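Local structure of putative siderophore-degrading esterase (Eurofung) (Emericella nidulans, 6GUO) at residues A19-A24 and R143-L148; G29-D34 and D132-F137; G60-L65 and D95-P100. The protein hydrolyses the ester bonds of the xenosiderophore enterobactin, releasing its iron inside the fungal cell, and leaves triacetylfusarinine C uncut. One frame throughout, in Å; residues are numbered along the deposited sequence.

Contact 1. Residues A19-A24 and R143-L148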
loop_
_atom_site.group_PDB
_atom_site.type_symbol
_atom_site.label_atom_id
_atom_site.label_comp_id
_atom_site.label_asym_id
_atom_site.label_seq_id
_atom_site.Cartn_x
_atom_site.Cartn_y
_atom_site.Cartn_z
ATOM N N ALA A 19 -15.488 9.109 4.581
ATOM C CA ALA A 19 -16.932 9.039 4.404
ATOM C C ALA A 19 -17.214 8.380 3.074
ATOM O O ALA A 19 -16.339 8.323 2.201
ATOM C CB ALA A 19 -17.538 10.431 4.443
ATOM N N ALA A 20 -18.431 7.872 2.928
ATOM C CA ALA A 20 -18.846 7.212 1.702
ATOM C C ALA A 20 -20.266 7.630 1.335
ATOM O O ALA A 20 -21.067 7.972 2.206
ATOM C CB ALA A 20 -18.755 5.703 1.857
ATOM N N TRP A 21 -20.542 7.630 0.035
ATOM C CA TRP A 21 -21.873 7.898 -0.508
ATOM C C TRP A 21 -22.202 6.886 -1.597
ATOM O O TRP A 21 -21.312 6.454 -2.325
ATOM C CB TRP A 21 -21.936 9.290 -1.139
ATOM C CG TRP A 21 -21.883 10.422 -0.178
ATOM C CD1 TRP A 21 -22.944 11.097 0.350
ATOM C CD2 TRP A 21 -20.709 11.036 0.357
ATOM N NE1 TRP A 21 -22.503 12.089 1.191
ATOM C CE2 TRP A 21 -21.133 12.071 1.218
ATOM C CE3 TRP A 21 -19.336 10.802 0.206
ATOM C CZ2 TRP A 21 -20.234 12.882 1.919
ATOM C CZ3 TRP A 21 -18.438 11.610 0.902
ATOM C CH2 TRP A 21 -18.893 12.635 1.751
ATOM N N GLN A 22 -23.477 6.521 -1.713
ATOM C CA GLN A 22 -23.967 5.861 -2.924
ATOM C C GLN A 22 -24.520 6.927 -3.860
ATOM O O GLN A 22 -25.124 7.893 -3.406
ATOM C CB GLN A 22 -25.032 4.796 -2.623
ATOM C CG GLN A 22 -24.430 3.426 -2.333
ATOM C CD GLN A 22 -25.455 2.314 -2.197
ATOM O OE1 GLN A 22 -26.578 2.412 -2.693
ATOM N NE2 GLN A 22 -25.057 1.232 -1.532
ATOM N N ILE A 23 -24.283 6.752 -5.158
ATOM C CA ILE A 23 -24.825 7.632 -6.190
ATOM C C ILE A 23 -25.667 6.757 -7.110
ATOM O O ILE A 23 -25.131 5.965 -7.890
ATOM C CB ILE A 23 -23.722 8.375 -6.980
ATOM C CG1 ILE A 23 -22.744 9.066 -6.018
ATOM C CG2 ILE A 23 -24.354 9.406 -7.914
ATOM C CD1 ILE A 23 -21.508 9.648 -6.677
ATOM N N ALA A 24 -26.987 6.893 -6.993
ATOM C CA ALA A 24 -27.932 6.078 -7.751
ATOM C C ALA A 24 -28.481 6.884 -8.915
ATOM O O ALA A 24 -28.620 8.097 -8.810
ATOM C CB ALA A 24 -29.064 5.612 -6.850
ATOM N N ARG A 143 -16.869 14.997 -9.146
ATOM C CA ARG A 143 -15.921 16.056 -8.817
ATOM C C ARG A 143 -16.582 17.334 -8.270
ATOM O O ARG A 143 -16.143 17.853 -7.247
ATOM C CB ARG A 143 -15.020 16.330 -10.013
ATOM C CG ARG A 143 -14.037 17.458 -9.827
ATOM C CD ARG A 143 -12.871 17.229 -10.761
ATOM N NE ARG A 143 -12.041 18.407 -10.881
ATOM C CZ ARG A 143 -10.996 18.509 -11.697
ATOM N NH1 ARG A 143 -10.309 19.647 -11.729
ATOM N NH2 ARG A 143 -10.628 17.484 -12.474
ATOM N N PRO A 144 -17.653 17.825 -8.922
ATOM C CA PRO A 144 -18.347 18.982 -8.354
ATOM C C PRO A 144 -19.013 18.718 -7.008
ATOM O O PRO A 144 -19.055 19.616 -6.180
ATOM C CB PRO A 144 -19.383 19.337 -9.431
ATOM C CG PRO A 144 -18.778 18.826 -10.695
ATOM C CD PRO A 144 -18.136 17.532 -10.281
ATOM N N PHE A 145 -19.519 17.508 -6.784
ATOM C CA PHE A 145 -20.045 17.144 -5.470
ATOM C C PHE A 145 -18.964 17.277 -4.393
ATOM O O PHE A 145 -19.191 17.890 -3.351
ATOM C CB PHE A 145 -20.625 15.727 -5.481
ATOM C CG PHE A 145 -20.996 15.218 -4.118
ATOM C CD1 PHE A 145 -22.162 15.655 -3.497
ATOM C CD2 PHE A 145 -20.180 14.303 -3.448
ATOM C CE1 PHE A 145 -22.511 15.190 -2.236
ATOM C CE2 PHE A 145 -20.523 13.840 -2.185
ATOM C CZ PHE A 145 -21.692 14.283 -1.581
ATOM N N VAL A 146 -17.784 16.729 -4.663
ATOM C CA VAL A 146 -16.680 16.788 -3.702
ATOM C C VAL A 146 -16.221 18.236 -3.475
ATOM O O VAL A 146 -16.066 18.675 -2.327
ATOM C CB VAL A 146 -15.505 15.881 -4.142
ATOM C CG1 VAL A 146 -14.287 16.073 -3.241
ATOM C CG2 VAL A 146 -15.944 14.423 -4.126
ATOM N N GLU A 147 -16.047 18.979 -4.562
ATOM C CA GLU A 147 -15.524 20.347 -4.488
ATOM C C GLU A 147 -16.539 21.363 -3.952
ATOM O O GLU A 147 -16.181 22.205 -3.133
ATOM C CB GLU A 147 -14.985 20.796 -5.849
ATOM C CG GLU A 147 -13.715 20.063 -6.277
ATOM C CD GLU A 147 -13.023 20.677 -7.488
ATOM O OE1 GLU A 147 -13.439 21.762 -7.949
ATOM O OE2 GLU A 147 -12.050 20.068 -7.988
ATOM N N LEU A 148 -17.792 21.276 -4.403
ATOM C CA LEU A 148 -18.806 22.289 -4.087
ATOM C C LEU A 148 -19.711 21.944 -2.900
ATOM O O LEU A 148 -20.231 22.860 -2.260
ATOM C CB LEU A 148 -19.657 22.597 -5.325
ATOM C CG LEU A 148 -18.907 22.916 -6.627
ATOM C CD1 LEU A 148 -19.880 23.430 -7.679
ATOM C CD2 LEU A 148 -17.776 23.918 -6.437
#

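Contact 2. Residues G29-D34 and D132-F137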
loop_
_atom_site.group_PDB
_atom_site.type_symbol
_atom_site.label_atom_id
_atom_site.label_comp_id
_atom_site.label_asym_id
_atom_site.label_seq_id
_atom_site.Cartn_x
_atom_site.Cartn_y
_atom_site.Cartn_z
ATOM N N GLY A 29 -26.508 0.205 -12.079
ATOM C CA GLY A 29 -26.607 0.156 -10.623
ATOM C C GLY A 29 -25.905 1.354 -10.023
ATOM O O GLY A 29 -25.291 2.140 -10.753
ATOM N N PRO A 30 -25.979 1.504 -8.689
ATOM C CA PRO A 30 -25.351 2.661 -8.068
ATOM C C PRO A 30 -23.826 2.597 -8.113
ATOM O O PRO A 30 -23.246 1.520 -8.273
ATOM C CB PRO A 30 -25.841 2.605 -6.611
ATOM C CG PRO A 30 -26.921 1.574 -6.577
ATOM C CD PRO A 30 -26.606 0.626 -7.688
ATOM N N TYR A 31 -23.204 3.764 -8.004
ATOM C CA TYR A 31 -21.781 3.869 -7.728
ATOM C C TYR A 31 -21.599 4.090 -6.236
ATOM O O TYR A 31 -22.521 4.526 -5.540
ATOM C CB TYR A 31 -21.173 5.030 -8.507
ATOM C CG TYR A 31 -21.120 4.791 -9.991
ATOM C CD1 TYR A 31 -20.145 3.967 -10.545
ATOM C CD2 TYR A 31 -22.048 5.385 -10.850
ATOM C CE1 TYR A 31 -20.088 3.742 -11.912
ATOM C CE2 TYR A 31 -21.995 5.169 -12.219
ATOM C CZ TYR A 31 -21.015 4.347 -12.749
ATOM O OH TYR A 31 -20.970 4.122 -14.110
ATOM N N GLN A 32 -20.407 3.766 -5.750
ATOM C CA GLN A 32 -20.010 4.044 -4.381
ATOM C C GLN A 32 -18.784 4.930 -4.469
ATOM O O GLN A 32 -17.804 4.556 -5.117
ATOM C CB GLN A 32 -19.676 2.753 -3.635
ATOM C CG GLN A 32 -19.214 2.965 -2.198
ATOM C CD GLN A 32 -18.901 1.660 -1.491
ATOM O OE1 GLN A 32 -19.732 0.751 -1.446
ATOM N NE2 GLN A 32 -17.695 1.559 -0.936
ATOM N N ILE A 33 -18.844 6.103 -3.847
ATOM C CA ILE A 33 -17.667 6.959 -3.754
ATOM C C ILE A 33 -17.169 6.943 -2.311
ATOM O O ILE A 33 -17.957 7.091 -1.380
ATOM C CB ILE A 33 -17.902 8.387 -4.322
ATOM C CG1 ILE A 33 -18.884 9.217 -3.488
ATOM C CG2 ILE A 33 -18.395 8.301 -5.766
ATOM C CD1 ILE A 33 -18.739 10.710 -3.724
ATOM N N ASP A 34 -15.870 6.702 -2.132
ATOM C CA ASP A 34 -15.233 6.774 -0.823
ATOM C C ASP A 34 -14.335 7.996 -0.864
ATOM O O ASP A 34 -13.626 8.204 -1.847
ATOM C CB ASP A 34 -14.403 5.520 -0.544
ATOM C CG ASP A 34 -15.254 4.307 -0.219
ATOM O OD1 ASP A 34 -15.684 4.172 0.949
ATOM O OD2 ASP A 34 -15.476 3.474 -1.123
ATOM N N ASP A 132 -16.358 7.043 -21.879
ATOM C CA ASP A 132 -16.749 8.446 -22.059
ATOM C C ASP A 132 -17.874 8.844 -21.107
ATOM O O ASP A 132 -17.845 9.939 -20.548
ATOM C CB ASP A 132 -17.124 8.740 -23.515
ATOM C CG ASP A 132 -15.923 8.694 -24.446
ATOM O OD1 ASP A 132 -14.789 8.953 -23.992
ATOM O OD2 ASP A 132 -16.111 8.403 -25.643
ATOM N N GLU A 133 -18.842 7.946 -20.913
ATOM C CA GLU A 133 -19.924 8.154 -19.941
ATOM C C GLU A 133 -19.382 8.259 -18.514
ATOM O O GLU A 133 -19.789 9.133 -17.748
ATOM C CB GLU A 133 -20.952 7.017 -20.015
ATOM C CG GLU A 133 -21.757 6.985 -21.307
ATOM C CD GLU A 133 -22.639 5.751 -21.440
ATOM O OE1 GLU A 133 -22.811 5.004 -20.452
ATOM O OE2 GLU A 133 -23.167 5.531 -22.549
ATOM N N PHE A 134 -18.457 7.367 -18.173
ATOM C CA PHE A 134 -17.853 7.336 -16.841
ATOM C C PHE A 134 -16.993 8.572 -16.561
ATOM O O PHE A 134 -17.025 9.143 -15.475
ATOM C CB PHE A 134 -17.018 6.055 -16.684
ATOM C CG PHE A 134 -16.633 5.741 -15.264
ATOM C CD1 PHE A 134 -17.566 5.821 -14.230
ATOM C CD2 PHE A 134 -15.338 5.327 -14.963
ATOM C CE1 PHE A 134 -17.212 5.521 -12.928
ATOM C CE2 PHE A 134 -14.982 5.021 -13.659
ATOM C CZ PHE A 134 -15.916 5.119 -12.639
ATOM N N LEU A 135 -16.240 8.982 -17.550
ATOM C CA LEU A 135 -15.399 10.167 -17.449
ATOM C C LEU A 135 -16.242 11.439 -17.282
ATOM O O LEU A 135 -15.897 12.324 -16.498
ATOM C CB LEU A 135 -14.516 10.250 -18.689
ATOM C CG LEU A 135 -13.403 11.290 -18.778
ATOM C CD1 LEU A 135 -12.709 11.517 -17.442
ATOM C CD2 LEU A 135 -12.391 10.828 -19.815
ATOM N N THR A 136 -17.353 11.509 -18.016
ATOM C CA THR A 136 -18.339 12.580 -17.852
ATOM C C THR A 136 -18.911 12.575 -16.429
ATOM O O THR A 136 -19.024 13.626 -15.796
ATOM C CB THR A 136 -19.472 12.438 -18.891
ATOM O OG1 THR A 136 -18.910 12.497 -20.206
ATOM C CG2 THR A 136 -20.505 13.533 -18.750
ATOM N N PHE A 137 -19.245 11.383 -15.937
ATOM C CA PHE A 137 -19.760 11.194 -14.577
ATOM C C PHE A 137 -18.785 11.707 -13.513
ATOM O O PHE A 137 -19.184 12.423 -12.592
ATOM C CB PHE A 137 -20.096 9.709 -14.352
ATOM C CG PHE A 137 -20.476 9.369 -12.943
ATOM C CD1 PHE A 137 -21.691 9.787 -12.417
ATOM C CD2 PHE A 137 -19.627 8.604 -12.144
ATOM C CE1 PHE A 137 -22.050 9.467 -11.115
ATOM C CE2 PHE A 137 -19.983 8.281 -10.845
ATOM C CZ PHE A 137 -21.196 8.710 -10.329
#

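Contact 3. Residues G60-L65 and D95-P100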
loop_
_atom_site.group_PDB
_atom_site.type_symbol
_atom_site.label_atom_id
_atom_site.label_comp_id
_atom_site.label_asym_id
_atom_site.label_seq_id
_atom_site.Cartn_x
_atom_site.Cartn_y
_atom_site.Cartn_z
ATOM N N GLY A 60 -12.229 1.951 -7.305
ATOM C CA GLY A 60 -12.132 2.630 -6.014
ATOM C C GLY A 60 -12.063 1.733 -4.793
ATOM O O GLY A 60 -11.281 1.995 -3.871
ATOM N N ASN A 61 -12.858 0.662 -4.799
ATOM C CA ASN A 61 -12.929 -0.256 -3.653
ATOM C C ASN A 61 -11.598 -0.957 -3.373
ATOM O O ASN A 61 -11.353 -1.369 -2.242
ATOM C CB ASN A 61 -14.000 -1.343 -3.830
ATOM C CG ASN A 61 -15.334 -0.801 -4.295
ATOM O OD1 ASN A 61 -15.533 -0.594 -5.485
ATOM N ND2 ASN A 61 -16.264 -0.601 -3.366
ATOM N N ALA A 62 -10.768 -1.122 -4.405
ATOM C CA ALA A 62 -9.484 -1.831 -4.292
ATOM C C ALA A 62 -8.293 -0.951 -3.928
ATOM O O ALA A 62 -7.243 -1.479 -3.552
ATOM C CB ALA A 62 -9.190 -2.554 -5.598
ATOM N N LEU A 63 -8.443 0.366 -4.065
ATOM C CA LEU A 63 -7.322 1.320 -3.963
ATOM C C LEU A 63 -7.442 2.412 -2.900
ATOM O O LEU A 63 -6.427 3.007 -2.519
ATOM C CB LEU A 63 -7.140 2.006 -5.308
ATOM C CG LEU A 63 -6.990 1.110 -6.537
ATOM C CD1 LEU A 63 -6.887 1.981 -7.772
ATOM C CD2 LEU A 63 -5.777 0.208 -6.408
ATOM N N PHE A 64 -8.661 2.677 -2.437
ATOM C CA PHE A 64 -8.961 3.789 -1.534
ATOM C C PHE A 64 -8.095 3.809 -0.284
ATOM O O PHE A 64 -7.479 4.821 0.035
ATOM C CB PHE A 64 -10.434 3.714 -1.127
ATOM C CG PHE A 64 -10.846 4.740 -0.112
ATOM C CD1 PHE A 64 -10.851 6.092 -0.430
ATOM C CD2 PHE A 64 -11.259 4.351 1.156
ATOM C CE1 PHE A 64 -11.254 7.039 0.498
ATOM C CE2 PHE A 64 -11.659 5.291 2.091
ATOM C CZ PHE A 64 -11.659 6.640 1.760
ATOM N N LEU A 65 -8.054 2.679 0.411
ATOM C CA LEU A 65 -7.373 2.597 1.701
ATOM C C LEU A 65 -5.854 2.750 1.565
ATOM O O LEU A 65 -5.227 3.406 2.397
ATOM C CB LEU A 65 -7.734 1.292 2.421
ATOM C CG LEU A 65 -9.218 1.052 2.733
ATOM C CD1 LEU A 65 -9.415 -0.332 3.333
ATOM C CD2 LEU A 65 -9.782 2.116 3.666
ATOM N N ASP A 95 -18.239 -8.657 -0.960
ATOM C CA ASP A 95 -17.403 -9.874 -0.876
ATOM C C ASP A 95 -16.057 -9.789 -1.617
ATOM O O ASP A 95 -15.283 -10.740 -1.596
ATOM C CB ASP A 95 -18.185 -11.095 -1.396
ATOM C CG ASP A 95 -18.377 -11.078 -2.913
ATOM O OD1 ASP A 95 -18.217 -12.141 -3.550
ATOM O OD2 ASP A 95 -18.681 -10.000 -3.467
ATOM N N SER A 96 -15.795 -8.661 -2.272
ATOM C CA SER A 96 -14.615 -8.488 -3.113
ATOM C C SER A 96 -14.345 -6.992 -3.255
ATOM O O SER A 96 -15.212 -6.177 -2.938
ATOM C CB SER A 96 -14.866 -9.122 -4.486
ATOM O OG SER A 96 -13.829 -8.836 -5.407
ATOM N N VAL A 97 -13.145 -6.638 -3.711
ATOM C CA VAL A 97 -12.816 -5.225 -3.981
ATOM C C VAL A 97 -12.839 -4.859 -5.473
ATOM O O VAL A 97 -12.571 -3.708 -5.820
ATOM C CB VAL A 97 -11.481 -4.788 -3.331
ATOM C CG1 VAL A 97 -11.563 -4.925 -1.820
ATOM C CG2 VAL A 97 -10.287 -5.551 -3.894
ATOM N N PHE A 98 -13.147 -5.823 -6.345
ATOM C CA PHE A 98 -13.340 -5.555 -7.773
ATOM C C PHE A 98 -14.753 -5.935 -8.182
ATOM O O PHE A 98 -15.315 -6.892 -7.650
ATOM C CB PHE A 98 -12.340 -6.336 -8.623
ATOM C CG PHE A 98 -10.908 -6.003 -8.323
ATOM C CD1 PHE A 98 -10.328 -4.850 -8.836
ATOM C CD2 PHE A 98 -10.141 -6.841 -7.526
ATOM C CE1 PHE A 98 -9.007 -4.536 -8.555
ATOM C CE2 PHE A 98 -8.818 -6.536 -7.243
ATOM C CZ PHE A 98 -8.249 -5.382 -7.761
ATOM N N SER A 99 -15.309 -5.180 -9.128
ATOM C CA SER A 99 -16.628 -5.450 -9.692
ATOM C C SER A 99 -16.522 -5.765 -11.185
ATOM O O SER A 99 -15.770 -5.096 -11.893
ATOM C CB SER A 99 -17.527 -4.231 -9.514
ATOM O OG SER A 99 -18.734 -4.371 -10.244
ATOM N N PRO A 100 -17.314 -6.742 -11.686
ATOM C CA PRO A 100 -17.387 -6.963 -13.144
ATOM C C PRO A 100 -17.832 -5.728 -13.960
ATOM O O PRO A 100 -17.547 -5.652 -15.158
ATOM C CB PRO A 100 -18.422 -8.088 -13.295
ATOM C CG PRO A 100 -18.578 -8.692 -11.947
ATOM C CD PRO A 100 -18.211 -7.646 -10.942
HETATM O O HOH W 1 -13.607 -1.549 -7.276
#

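Contact 1. Residues A19-A24 and R143-L148
Phe145 meets Trp21 with the rim of its ring, and this single aromatic pair makes up almost the whole contact. The leading edge is formed by CZ and CE2. Phe145 CZ lies 3.6 Å from Trp21 CE2 and is about equally close to NE1, over one face of the indole and displaced from its middle toward the rim, while Phe145 CE2 comes within 3.8 Å of Trp21 CD2. The phenyl therefore stands over the five-membered ring and the bond it shares with the benzo ring. With the two planes at 80° and the centroids 4.9 Å apart, this is a T-shaped (edge-to-face) pair, in which the C-H groups of the phenylalanine are directed at the pi cloud of the tryptophan.

Both side chains leave their backbones toward each other, which lets two rings bridge a gap of 10.7 Å between Trp21 CA and Phe145 CA. On the helix, CG of Phe145 extends opposite the backbone N (chi1 171°), carrying the ring out from the helix toward the strand.

The indole also packs on Ile33 and Val35 of strand 31-36 and on Val150 near the end of helix 131-150. Phe145 stacks in addition on Phe7 of the second subunit. Strand 18-24 is the outermost strand of the sheet within its own chain, antiparallel to strand 31-36, and an antiparallel ladder with a strand of the second subunit carries the sheet across the dimer interface; helix 131-150 packs against this edge of the sheet, partly through the Trp21-Phe145 pair and partly through Ile23, which lies on Phe137 and Val142.

Contact 2. Residues G29-D34 and D132-F137
With CG turned opposite its own carbonyl carbon (chi1 -69°), Tyr31 sends its ring from the strand toward the helix, where Phe137 receives it with CG extended opposite the backbone N (chi1 173°). Phe134, one helical turn earlier, has the same extended first torsion, but its CB does not point at the strand; the ring gets there through its far rim. The three rings form an aromatic cluster.

Tyr31 and Phe137 make an offset stack, with planes at 27° and centroids 4.5 Å apart. Phe137 CE2 and CZ lie over the CG-CD2 part of one tyrosine face, the closest pair being Tyr31 CD2 and Phe137 CZ at 3.5 Å. In return, Tyr31 CE2 sits over a face of Phe137, also displaced toward the rim. Phe134 approaches obliquely from the same side of the tyrosine plane: its CE1 comes to 3.5 Å from Tyr31 CE1, and its CD1 lies 3.8 Å from Tyr31 OH. These two rings are tilted about as little, but their centroids are 5.5 Å apart and they hardly overlap. Both phenylalanines thus share one side of the tyrosine ring.

The hydroxyl of Tyr31 is hydrogen-bonded to Asp105 OD2, which satisfies this buried polar group; separately, Arg101 makes a cation-pi contact with the ring. On the helix, Asp132 O accepts from both Thr136 N and Thr136 OG1, which approach from opposite faces of the carbonyl plane; the hydroxyl OG1 is 2.8 Å from Asp132 O.

Phe134 continues to Ile89 of strand 83-90 and to Phe170 of helix 166-177. Phe137 reaches Ile23 of strand 18-24 and Trp5 of the second subunit. Helix 131-150 thereby packs across the first three strands of the sheet, 18-24, 31-36 and 83-90.

Contact 3. Residues G60-L65 and D95-P100
Val97 fits against residues 60-65 at Ala62. The methyl Val97 CG2 lies 3.6 Å from Ala62 CB, and the valine CB and CG1 lie against the carbonyl oxygen of Asn61, whose own CB is 3.4 Å from Val97 O. The same alanine methyl rests over one face of the Phe98 ring, 3.6 Å from CE1, a CH-pi type approach. Although Phe98 CB points away from the helix, the ring swings back far enough to reach it.

No direct hydrogen bond crosses the contact; a water links the Asn61 side chain to the loop backbone, donating to Asn61 OD1 and to Val97 O at 2.8 Å each. The other end of that amide, ND2, donates to Tyr91 O, which fixes its rotation. Within the loop, Ser96 OG accepts from Phe98 N at 3.2 Å in a nearly straight bond, forming an ST turn that places Val97 and Phe98.

His77 of the second subunit meets the Phe98 ring. The contact joins helix 60-77 to the loop after strand 83-90, beyond the C-terminal ends of parallel strands, where alpha/beta-hydrolases carry their active site; Phe98 probably lies near it.

Contacts 1 and 2 share helix 131-150 and engage neighbouring strands, 18-24 in contact 1 and 31-36 in contact 2, with centres 10 Å apart; backbone hydrogen bonds between Ile23 and Tyr31 and between Trp21 and Ile33 tie them directly. Both are aromatic, but contact 1 is a surface pair meeting edge to face, whereas contact 2 is a buried cluster with near-parallel rings. Contact 3, also buried, involves a different helix and a loop, and replaces ring pairs with valine and alanine methyls, the latter over a phenylalanine face, and a bridging water. It touches contact 2 through Phe64 on Asp34, while contact 1 remains about 5 Å away at the nearest atoms. All three reach the second subunit.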